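Local coordinates for peroxisomal acyl-coenzyme A oxidase 1 (Arabidopsis thaliana, PDB 1W07), which catalyses the FAD-dependent, oxygen-consuming desaturation of long- and medium-chain acyl-CoAs to 2-trans-enoyl-CoAs in peroxisomes, at residues I302-S307 with Q323-K328; N553-I558 with T594-N599; A14-E19 with A600-D605. The protein carries 1 engineered substitution. All blocks are in the same frame, centred on the assembly; numbering follows the deposited sequence.

Contact 1: residues I302-S307 with Q323-K328. With FAD (flavin-adenine dinucleotide), chain C.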
# COMPACT_ATOMS: atom_id res chain seq x y z
N ILE B 302 2.33 -5.02 -15.86
CA ILE B 302 3.63 -4.42 -15.61
C ILE B 302 4.55 -5.36 -14.85
O ILE B 302 5.69 -5.60 -15.26
CB ILE B 302 3.48 -3.07 -14.84
CG1 ILE B 302 2.68 -2.08 -15.71
CG2 ILE B 302 4.85 -2.51 -14.51
CD1 ILE B 302 2.24 -0.78 -14.99
N ALA B 303 4.07 -5.89 -13.74
CA ALA B 303 4.88 -6.77 -12.93
C ALA B 303 5.22 -8.06 -13.66
O ALA B 303 6.34 -8.57 -13.54
CB ALA B 303 4.18 -7.07 -11.58
N THR B 304 4.28 -8.59 -14.45
CA THR B 304 4.54 -9.83 -15.20
C THR B 304 5.63 -9.62 -16.25
O THR B 304 6.58 -10.41 -16.33
CB THR B 304 3.23 -10.39 -15.88
OG1 THR B 304 2.26 -10.70 -14.88
CG2 THR B 304 3.54 -11.66 -16.65
N ARG B 305 5.54 -8.56 -17.04
CA ARG B 305 6.56 -8.33 -18.05
C ARG B 305 7.91 -8.05 -17.40
O ARG B 305 8.92 -8.64 -17.77
CB ARG B 305 6.15 -7.16 -18.97
CG ARG B 305 4.95 -7.48 -19.86
CD ARG B 305 4.56 -6.28 -20.70
NE ARG B 305 3.52 -6.62 -21.67
CZ ARG B 305 2.79 -5.73 -22.33
NH1 ARG B 305 1.87 -6.14 -23.19
NH2 ARG B 305 2.97 -4.43 -22.11
N TYR B 306 7.94 -7.16 -16.40
CA TYR B 306 9.21 -6.89 -15.75
C TYR B 306 9.79 -8.15 -15.09
O TYR B 306 11.01 -8.30 -15.04
CB TYR B 306 9.06 -5.80 -14.70
CG TYR B 306 10.38 -5.44 -14.07
CD1 TYR B 306 11.37 -4.78 -14.81
CD2 TYR B 306 10.65 -5.76 -12.74
CE1 TYR B 306 12.60 -4.46 -14.23
CE2 TYR B 306 11.88 -5.43 -12.16
CZ TYR B 306 12.84 -4.79 -12.90
OH TYR B 306 14.04 -4.47 -12.32
N SER B 307 8.94 -9.03 -14.58
CA SER B 307 9.41 -10.26 -13.93
C SER B 307 10.07 -11.20 -14.93
O SER B 307 10.93 -12.00 -14.57
CB SER B 307 8.25 -11.00 -13.25
OG SER B 307 7.73 -10.26 -12.15
N GLN B 323 15.34 -15.63 -14.63
CA GLN B 323 14.28 -14.64 -14.65
C GLN B 323 13.54 -14.76 -13.31
O GLN B 323 13.20 -15.87 -12.89
CB GLN B 323 13.33 -14.92 -15.81
CG GLN B 323 13.96 -14.73 -17.17
CD GLN B 323 13.18 -15.44 -18.26
OE1 GLN B 323 13.30 -16.65 -18.43
NE2 GLN B 323 12.34 -14.69 -18.97
N VAL B 324 13.28 -13.64 -12.64
CA VAL B 324 12.63 -13.72 -11.34
C VAL B 324 11.27 -14.37 -11.43
O VAL B 324 10.81 -14.99 -10.47
CB VAL B 324 12.52 -12.34 -10.63
CG1 VAL B 324 13.92 -11.81 -10.35
CG2 VAL B 324 11.70 -11.36 -11.46
N ILE B 325 10.63 -14.28 -12.59
CA ILE B 325 9.31 -14.88 -12.76
C ILE B 325 9.35 -16.41 -12.67
O ILE B 325 8.30 -17.05 -12.57
CB ILE B 325 8.68 -14.46 -14.10
CG1 ILE B 325 7.18 -14.79 -14.09
CG2 ILE B 325 9.37 -15.17 -15.26
CD1 ILE B 325 6.41 -14.20 -15.28
N ASP B 326 10.56 -16.98 -12.69
CA ASP B 326 10.76 -18.44 -12.57
C ASP B 326 10.71 -18.89 -11.09
O ASP B 326 10.58 -20.08 -10.81
CB ASP B 326 12.14 -18.85 -13.11
CG ASP B 326 12.19 -18.96 -14.63
OD1 ASP B 326 11.24 -18.54 -15.33
OD2 ASP B 326 13.22 -19.47 -15.13
N TYR B 327 10.84 -17.96 -10.15
CA TYR B 327 10.85 -18.29 -8.73
C TYR B 327 9.43 -18.48 -8.19
O TYR B 327 8.56 -17.65 -8.42
CB TYR B 327 11.56 -17.19 -7.93
CG TYR B 327 13.04 -17.06 -8.24
CD1 TYR B 327 13.63 -15.80 -8.41
CD2 TYR B 327 13.86 -18.19 -8.36
CE1 TYR B 327 14.99 -15.68 -8.69
CE2 TYR B 327 15.22 -18.07 -8.64
CZ TYR B 327 15.78 -16.81 -8.80
OH TYR B 327 17.11 -16.70 -9.15
N LYS B 328 9.20 -19.58 -7.47
CA LYS B 328 7.89 -19.89 -6.92
C LYS B 328 7.30 -18.81 -6.02
O LYS B 328 6.09 -18.63 -5.99
CB LYS B 328 7.93 -21.26 -6.21
CG LYS B 328 7.76 -22.44 -7.17
CD LYS B 328 6.36 -22.42 -7.78
CE LYS B 328 6.15 -23.46 -8.89
NZ LYS B 328 6.80 -23.14 -10.20
PA FAD C . 15.60 -7.85 -7.06
O1A FAD C . 16.55 -8.54 -6.16
O2A FAD C . 15.93 -7.74 -8.50
O5B FAD C . 14.15 -8.52 -6.88
C5B FAD C . 13.06 -8.21 -7.76
C4B FAD C . 11.94 -9.24 -7.58
O4B FAD C . 12.54 -10.54 -7.74
C3B FAD C . 11.39 -9.20 -6.15
O3B FAD C . 10.06 -9.71 -6.13
C2B FAD C . 12.34 -10.15 -5.42
O2B FAD C . 11.68 -10.72 -4.29
C1B FAD C . 12.47 -11.24 -6.49
N9A FAD C . 13.69 -12.05 -6.28
C8A FAD C . 14.93 -11.67 -6.56
N7A FAD C . 15.78 -12.66 -6.27
C5A FAD C . 15.06 -13.69 -5.83
C6A FAD C . 15.40 -14.96 -5.39
N6A FAD C . 16.66 -15.37 -5.41
N1A FAD C . 14.37 -15.82 -4.98
C2A FAD C . 13.04 -15.38 -5.02
N3A FAD C . 12.76 -14.15 -5.43
C4A FAD C . 13.73 -13.31 -5.83
N1 FAD C . 21.95 0.93 -3.27
C2 FAD C . 23.23 1.42 -3.01
O2 FAD C . 24.22 0.83 -3.43
N3 FAD C . 23.37 2.62 -2.29
C4 FAD C . 22.24 3.32 -1.87
O4 FAD C . 22.37 4.38 -1.25
C4X FAD C . 20.97 2.83 -2.13
N5 FAD C . 19.83 3.56 -1.77
C5X FAD C . 18.54 3.08 -2.06
C6 FAD C . 17.43 3.88 -1.81
C7 FAD C . 16.17 3.47 -2.25
C7M FAD C . 14.97 4.38 -2.01
C8 FAD C . 16.02 2.26 -2.93
C8M FAD C . 14.66 1.80 -3.47
C9 FAD C . 17.14 1.46 -3.16
C9A FAD C . 18.40 1.86 -2.73
N10 FAD C . 19.54 1.11 -3.05
C10 FAD C . 20.82 1.63 -2.83
C1' FAD C . 19.41 -0.21 -3.71
C2' FAD C . 18.95 -1.23 -2.66
O2' FAD C . 19.84 -1.19 -1.54
C3' FAD C . 18.88 -2.68 -3.17
O3' FAD C . 20.15 -3.08 -3.70
C4' FAD C . 17.81 -2.87 -4.25
O4' FAD C . 16.61 -2.15 -3.92
C5' FAD C . 17.48 -4.35 -4.39
O5' FAD C . 16.31 -4.50 -5.21
P FAD C . 16.40 -5.18 -6.66
O1P FAD C . 15.90 -4.19 -7.64
O2P FAD C . 17.75 -5.75 -6.85
O3P FAD C . 15.32 -6.36 -6.50

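Contact 2: residues N553-I558 with T594-N599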
# COMPACT_ATOMS: atom_id res chain seq x y z
N ASN B 553 -9.09 -22.01 -17.16
CA ASN B 553 -9.33 -23.05 -16.16
C ASN B 553 -8.20 -23.00 -15.14
O ASN B 553 -8.44 -23.08 -13.93
CB ASN B 553 -9.39 -24.42 -16.83
CG ASN B 553 -9.85 -25.51 -15.88
OD1 ASN B 553 -11.05 -25.74 -15.70
ND2 ASN B 553 -8.90 -26.16 -15.23
N ASN B 554 -6.97 -22.87 -15.63
CA ASN B 554 -5.82 -22.78 -14.73
C ASN B 554 -5.99 -21.62 -13.76
O ASN B 554 -5.84 -21.77 -12.56
CB ASN B 554 -4.51 -22.58 -15.53
CG ASN B 554 -4.06 -23.83 -16.29
OD1 ASN B 554 -4.31 -24.96 -15.87
ND2 ASN B 554 -3.36 -23.62 -17.40
N LEU B 555 -6.29 -20.43 -14.29
CA LEU B 555 -6.46 -19.25 -13.46
C LEU B 555 -7.64 -19.41 -12.50
O LEU B 555 -7.55 -19.02 -11.33
CB LEU B 555 -6.67 -18.01 -14.35
CG LEU B 555 -5.51 -17.63 -15.28
CD1 LEU B 555 -5.90 -16.41 -16.15
CD2 LEU B 555 -4.27 -17.34 -14.43
N CYS B 556 -8.74 -19.98 -12.99
CA CYS B 556 -9.91 -20.19 -12.15
C CYS B 556 -9.56 -20.94 -10.88
O CYS B 556 -9.93 -20.52 -9.79
CB CYS B 556 -10.99 -20.97 -12.90
SG CYS B 556 -12.45 -21.42 -11.91
N TYR B 557 -8.84 -22.06 -11.01
CA TYR B 557 -8.50 -22.83 -9.83
C TYR B 557 -7.35 -22.27 -9.02
O TYR B 557 -7.21 -22.60 -7.83
CB TYR B 557 -8.31 -24.31 -10.18
CG TYR B 557 -9.62 -24.93 -10.59
CD1 TYR B 557 -10.03 -24.93 -11.92
CD2 TYR B 557 -10.51 -25.42 -9.63
CE1 TYR B 557 -11.30 -25.38 -12.28
CE2 TYR B 557 -11.78 -25.86 -9.99
CZ TYR B 557 -12.17 -25.84 -11.30
OH TYR B 557 -13.46 -26.22 -11.62
N ILE B 558 -6.52 -21.44 -9.64
CA ILE B 558 -5.43 -20.77 -8.93
C ILE B 558 -6.10 -19.79 -7.97
O ILE B 558 -5.72 -19.69 -6.81
CB ILE B 558 -4.50 -19.95 -9.88
CG1 ILE B 558 -3.49 -20.88 -10.56
CG2 ILE B 558 -3.80 -18.82 -9.09
CD1 ILE B 558 -2.58 -20.16 -11.57
N THR B 594 3.35 -23.62 -12.21
CA THR B 594 4.27 -24.13 -13.22
C THR B 594 3.61 -24.20 -14.59
O THR B 594 4.26 -23.98 -15.60
CB THR B 594 4.76 -25.52 -12.82
OG1 THR B 594 5.49 -25.42 -11.59
CG2 THR B 594 5.68 -26.13 -13.92
N GLN B 595 2.31 -24.49 -14.62
CA GLN B 595 1.61 -24.56 -15.89
C GLN B 595 1.34 -23.17 -16.47
O GLN B 595 1.39 -22.98 -17.68
CB GLN B 595 0.28 -25.30 -15.72
CG GLN B 595 0.46 -26.79 -15.50
CD GLN B 595 -0.81 -27.49 -15.09
OE1 GLN B 595 -1.81 -27.45 -15.81
NE2 GLN B 595 -0.79 -28.13 -13.93
N VAL B 596 1.08 -22.20 -15.60
CA VAL B 596 0.80 -20.85 -16.06
C VAL B 596 2.05 -20.08 -16.44
O VAL B 596 2.01 -19.19 -17.30
CB VAL B 596 0.00 -20.07 -14.98
CG1 VAL B 596 -0.02 -18.57 -15.29
CG2 VAL B 596 -1.41 -20.63 -14.93
N ARG B 597 3.17 -20.43 -15.81
CA ARG B 597 4.45 -19.76 -16.06
C ARG B 597 4.78 -19.43 -17.51
O ARG B 597 5.09 -18.28 -17.83
CB ARG B 597 5.60 -20.59 -15.46
CG ARG B 597 7.01 -20.22 -15.97
CD ARG B 597 7.39 -18.79 -15.66
NE ARG B 597 8.70 -18.46 -16.23
CZ ARG B 597 8.88 -17.89 -17.42
NH1 ARG B 597 7.84 -17.57 -18.17
NH2 ARG B 597 10.11 -17.64 -17.85
N PRO B 598 4.73 -20.43 -18.41
CA PRO B 598 5.03 -20.17 -19.82
C PRO B 598 3.99 -19.33 -20.53
O PRO B 598 4.25 -18.74 -21.59
CB PRO B 598 5.20 -21.58 -20.40
CG PRO B 598 4.23 -22.40 -19.58
CD PRO B 598 4.45 -21.86 -18.18
N ASN B 599 2.80 -19.26 -19.94
CA ASN B 599 1.70 -18.49 -20.50
C ASN B 599 1.57 -17.09 -19.92
O ASN B 599 0.80 -16.29 -20.44
CB ASN B 599 0.39 -19.24 -20.27
CG ASN B 599 0.36 -20.56 -20.98
OD1 ASN B 599 0.19 -20.61 -22.20
ND2 ASN B 599 0.54 -21.64 -20.24

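Contact 3: residues A14-E19 with A600-D605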
# COMPACT_ATOMS: atom_id res chain seq x y z
N ALA B 14 3.78 -19.26 -25.23
CA ALA B 14 2.33 -19.32 -25.06
C ALA B 14 1.76 -20.62 -25.60
O ALA B 14 2.12 -21.07 -26.69
CB ALA B 14 1.67 -18.13 -25.76
N GLU B 15 0.86 -21.22 -24.82
CA GLU B 15 0.20 -22.47 -25.20
C GLU B 15 -1.27 -22.20 -25.55
O GLU B 15 -2.12 -23.08 -25.44
CB GLU B 15 0.29 -23.48 -24.06
CG GLU B 15 1.74 -23.80 -23.69
CD GLU B 15 1.86 -24.62 -22.44
OE1 GLU B 15 1.05 -24.42 -21.51
OE2 GLU B 15 2.79 -25.46 -22.37
N PHE B 16 -1.55 -20.98 -25.98
CA PHE B 16 -2.91 -20.59 -26.36
C PHE B 16 -2.77 -19.38 -27.29
O PHE B 16 -1.74 -18.70 -27.24
CB PHE B 16 -3.73 -20.24 -25.10
CG PHE B 16 -3.32 -18.95 -24.46
CD1 PHE B 16 -4.04 -17.79 -24.69
CD2 PHE B 16 -2.18 -18.88 -23.65
CE1 PHE B 16 -3.64 -16.56 -24.14
CE2 PHE B 16 -1.77 -17.67 -23.09
CZ PHE B 16 -2.51 -16.51 -23.34
N ASP B 17 -3.76 -19.14 -28.15
CA ASP B 17 -3.68 -18.01 -29.08
C ASP B 17 -4.16 -16.74 -28.39
O ASP B 17 -5.35 -16.59 -28.08
CB ASP B 17 -4.50 -18.26 -30.35
CG ASP B 17 -3.80 -19.22 -31.32
OD1 ASP B 17 -2.56 -19.16 -31.44
OD2 ASP B 17 -4.49 -20.01 -31.99
N VAL B 18 -3.22 -15.83 -28.16
CA VAL B 18 -3.48 -14.57 -27.48
C VAL B 18 -4.56 -13.71 -28.13
O VAL B 18 -5.34 -13.08 -27.42
CB VAL B 18 -2.16 -13.73 -27.35
CG1 VAL B 18 -1.60 -13.39 -28.74
CG2 VAL B 18 -2.43 -12.45 -26.52
N GLU B 19 -4.61 -13.69 -29.45
CA GLU B 19 -5.61 -12.88 -30.13
C GLU B 19 -7.04 -13.26 -29.73
O GLU B 19 -7.91 -12.39 -29.64
CB GLU B 19 -5.42 -12.95 -31.65
CG GLU B 19 -4.10 -12.32 -32.14
CD GLU B 19 -3.87 -10.88 -31.63
OE1 GLU B 19 -4.73 -10.00 -31.85
OE2 GLU B 19 -2.82 -10.62 -31.00
N ALA B 600 2.32 -16.79 -18.86
CA ALA B 600 2.22 -15.51 -18.15
C ALA B 600 2.23 -14.26 -19.01
O ALA B 600 1.26 -13.49 -19.01
CB ALA B 600 3.31 -15.39 -17.06
N VAL B 601 3.32 -14.03 -19.73
CA VAL B 601 3.42 -12.85 -20.55
C VAL B 601 2.26 -12.72 -21.54
O VAL B 601 1.70 -11.64 -21.68
CB VAL B 601 4.76 -12.80 -21.29
CG1 VAL B 601 4.75 -11.63 -22.31
CG2 VAL B 601 5.90 -12.67 -20.28
N ALA B 602 1.92 -13.81 -22.22
CA ALA B 602 0.81 -13.79 -23.18
C ALA B 602 -0.50 -13.49 -22.46
O ALA B 602 -1.37 -12.80 -23.00
CB ALA B 602 0.72 -15.13 -23.93
N LEU B 603 -0.66 -14.00 -21.23
CA LEU B 603 -1.90 -13.74 -20.50
C LEU B 603 -2.10 -12.25 -20.18
O LEU B 603 -3.24 -11.79 -20.05
CB LEU B 603 -1.92 -14.56 -19.20
CG LEU B 603 -2.15 -16.07 -19.40
CD1 LEU B 603 -1.96 -16.81 -18.08
CD2 LEU B 603 -3.55 -16.27 -19.94
N VAL B 604 -1.01 -11.48 -20.06
CA VAL B 604 -1.17 -10.05 -19.81
C VAL B 604 -1.24 -9.28 -21.12
O VAL B 604 -1.75 -8.16 -21.16
CB VAL B 604 -0.05 -9.48 -18.88
CG1 VAL B 604 -0.06 -10.23 -17.56
CG2 VAL B 604 1.33 -9.50 -19.57
N ASP B 605 -0.72 -9.88 -22.20
CA ASP B 605 -0.77 -9.21 -23.51
C ASP B 605 -2.23 -9.22 -23.94
O ASP B 605 -2.67 -8.37 -24.71
CB ASP B 605 0.07 -9.95 -24.56
CG ASP B 605 1.57 -9.86 -24.32
OD1 ASP B 605 2.05 -8.87 -23.72
OD2 ASP B 605 2.28 -10.81 -24.76

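Contact 1: residues I302-S307 with Q323-K328
The phenol ring of Tyr327 carries the adenine of FAD on one face: N1A sits 3.5 Å above the ring plane, displaced toward the rim, and CE1 comes within 3.4 Å of C6A. Gln513 of the second subunit also packs on this tyrosine, and the Tyr327 hydroxyl is hydrogen-bonded to the carbonyl of Gln312. An alanine in its place would remove the ring and its hydroxyl, and would probably leave the adenine less firmly held. Beside the ring, Val324 places CG1 3.2 Å from FAD O4B, in the ribose, while CG2, in the crowded position between backbone N and carbonyl carbon, lies against Ser307 CA at 3.5 Å.

Val324 and Ile325 lie in a short 3-10 segment, 324-326, docked on helix 278-309; Tyr327 follows at the N-cap of helix 328-363. The one bond to 302-307 runs from Ile325 N to Ser307 O, 3.0 Å long and somewhat bent (144°), with the donor above the carbonyl plane. Ile325 packs CB on Ser307 CB, and its CD1 crosses Thr304 CG2 obliquely. Ser307 OG folds back to Ala303 O (2.6 Å), an acceptor shared with Ser307 N, and also meets the amide of Gln330, an FAD-binding residue. Stacking and apolar surfaces of this chain thus receive the adenosine end, while Ser144, Thr422 and Asp426 of the second subunit also hydrogen-bond FAD, so the site is shared between subunits.

Contact 2: residues N553-I558 with T594-N599
Helix 548-566 passes the C-terminal end of helix 579-596 with the backbones closest at Asn554 and Val596, whose CA atoms are 7.0 Å apart. This is helix-helix packing within the all-helical C-terminal part of the acyl-CoA oxidase fold, and one valine methyl does most of the work. Val596 stands with CG1 anti to the backbone N, which leaves CG2 anti to the carbonyl carbon and facing the other helix. Val596 CG2 meets Ile558 CD1 tip to tip at 3.6 Å and lies 3.7 Å from Asn554 CB, so it fits between residues one helical turn apart. Leu555 approaches more loosely from the side through CD2. Leu592, one turn earlier on helix 579-596, continues the apolar surface by touching Asn554, Tyr557 and Ile558, while Ala339 of helix 328-363 packs on Leu555 and Ile558.

At the more polar margin the side chains of Asn554 and Gln595 cross at about a right angle, their amide planes 89° apart. The two carbonyl oxygens, Asn554 OD1 and Gln595 OE1, are neighbours at 3.5 Å without bonding, and the amide nitrogens turn to their own helices: Gln595 NE2 to Ser591 OG, Asn554 ND2 weakly to Gln551 OE1. The contact is therefore held by apolar packing, with the amides simply lying across one another. Beyond Val596 the chain keeps helical torsions as far as Asn599, where ND2 makes a bent hydrogen bond (132°) of 3.0 Å to Gln595 O; the donor is in the carbonyl plane, and the acceptor oxygen is nearly in the Asn599 amide plane.

Contact 3: residues A14-E19 with A600-D605
Ala602 CB is the meeting point of the two segments. Ala14 CB lies 3.6 Å from Ala602 CB, and Phe16 CZ is equally close to that same methyl. The same end of the ring rests against Leu603 CD2, which is again 3.6 Å from Phe16 CZ, the two side chains crossing obliquely. Leu603 starts its side chain away from 14-19, yet with CG anti to its carbonyl carbon (chi1 -73°) the branch swings back to the phenylalanine, and its backbone N lies at the ring edge, in plane. Val18 meets helix 600-605 farther along: its CG2 lies 3.7 Å from Ala602 O and 4.0 Å from Asp605 CB. This methyl is anti to the valine backbone N, whereas CG1 takes the crowded position.

The contact joins the N-terminal part of the chain to the C-terminal helical region: the irregular lead-in to helix 18-26 lies along the short helix 600-605. It is plain apolar packing, and the small side chains of Ala14 and Ala602 let the backbones come to 6.0 Å between their CA atoms.

A second shell of residues sets these groups in place. Phe16 carries CG in the crowded position between backbone N and carbonyl carbon (chi1 71°), and its side chain packs also on Asn599 and on Gln551 of helix 548-566, while the backbone of Asp17 bonds with that of Lys546. On the other side Leu603 leans on Leu338 and gives its carbonyl to the Tyr342 hydroxyl, both on helix 328-363. The carboxylate of Asp605, whose CB meets Val18, is gripped by two salt bridges, OD2 with Arg11 NE and OD1 with Arg305 NH1.

In the fold
The three contacts form one continuous patch of the subunit, with centres 11 to 15 Å apart, and charge pairs and packing run between them. Arg597 NE of contact 2 makes a salt bridge of 2.7 Å to Asp326 OD1 of contact 1, and Ile325 CD1 of contact 1 packs 3.8 Å from Ala600 CB of contact 3. Contacts 2 and 3 share the passage between helices 579-596 and 600-605, where Asn599 OD1 lies 2.8 Å from Glu15 N in a probable hydrogen bond. Contact 1 alone touches FAD; in contact 2, Ile558 is about 11 Å from the FAD-binding Arg333, side chain to side chain, and contact 3 lies away from the cofactor site, closing a loop that encloses both others.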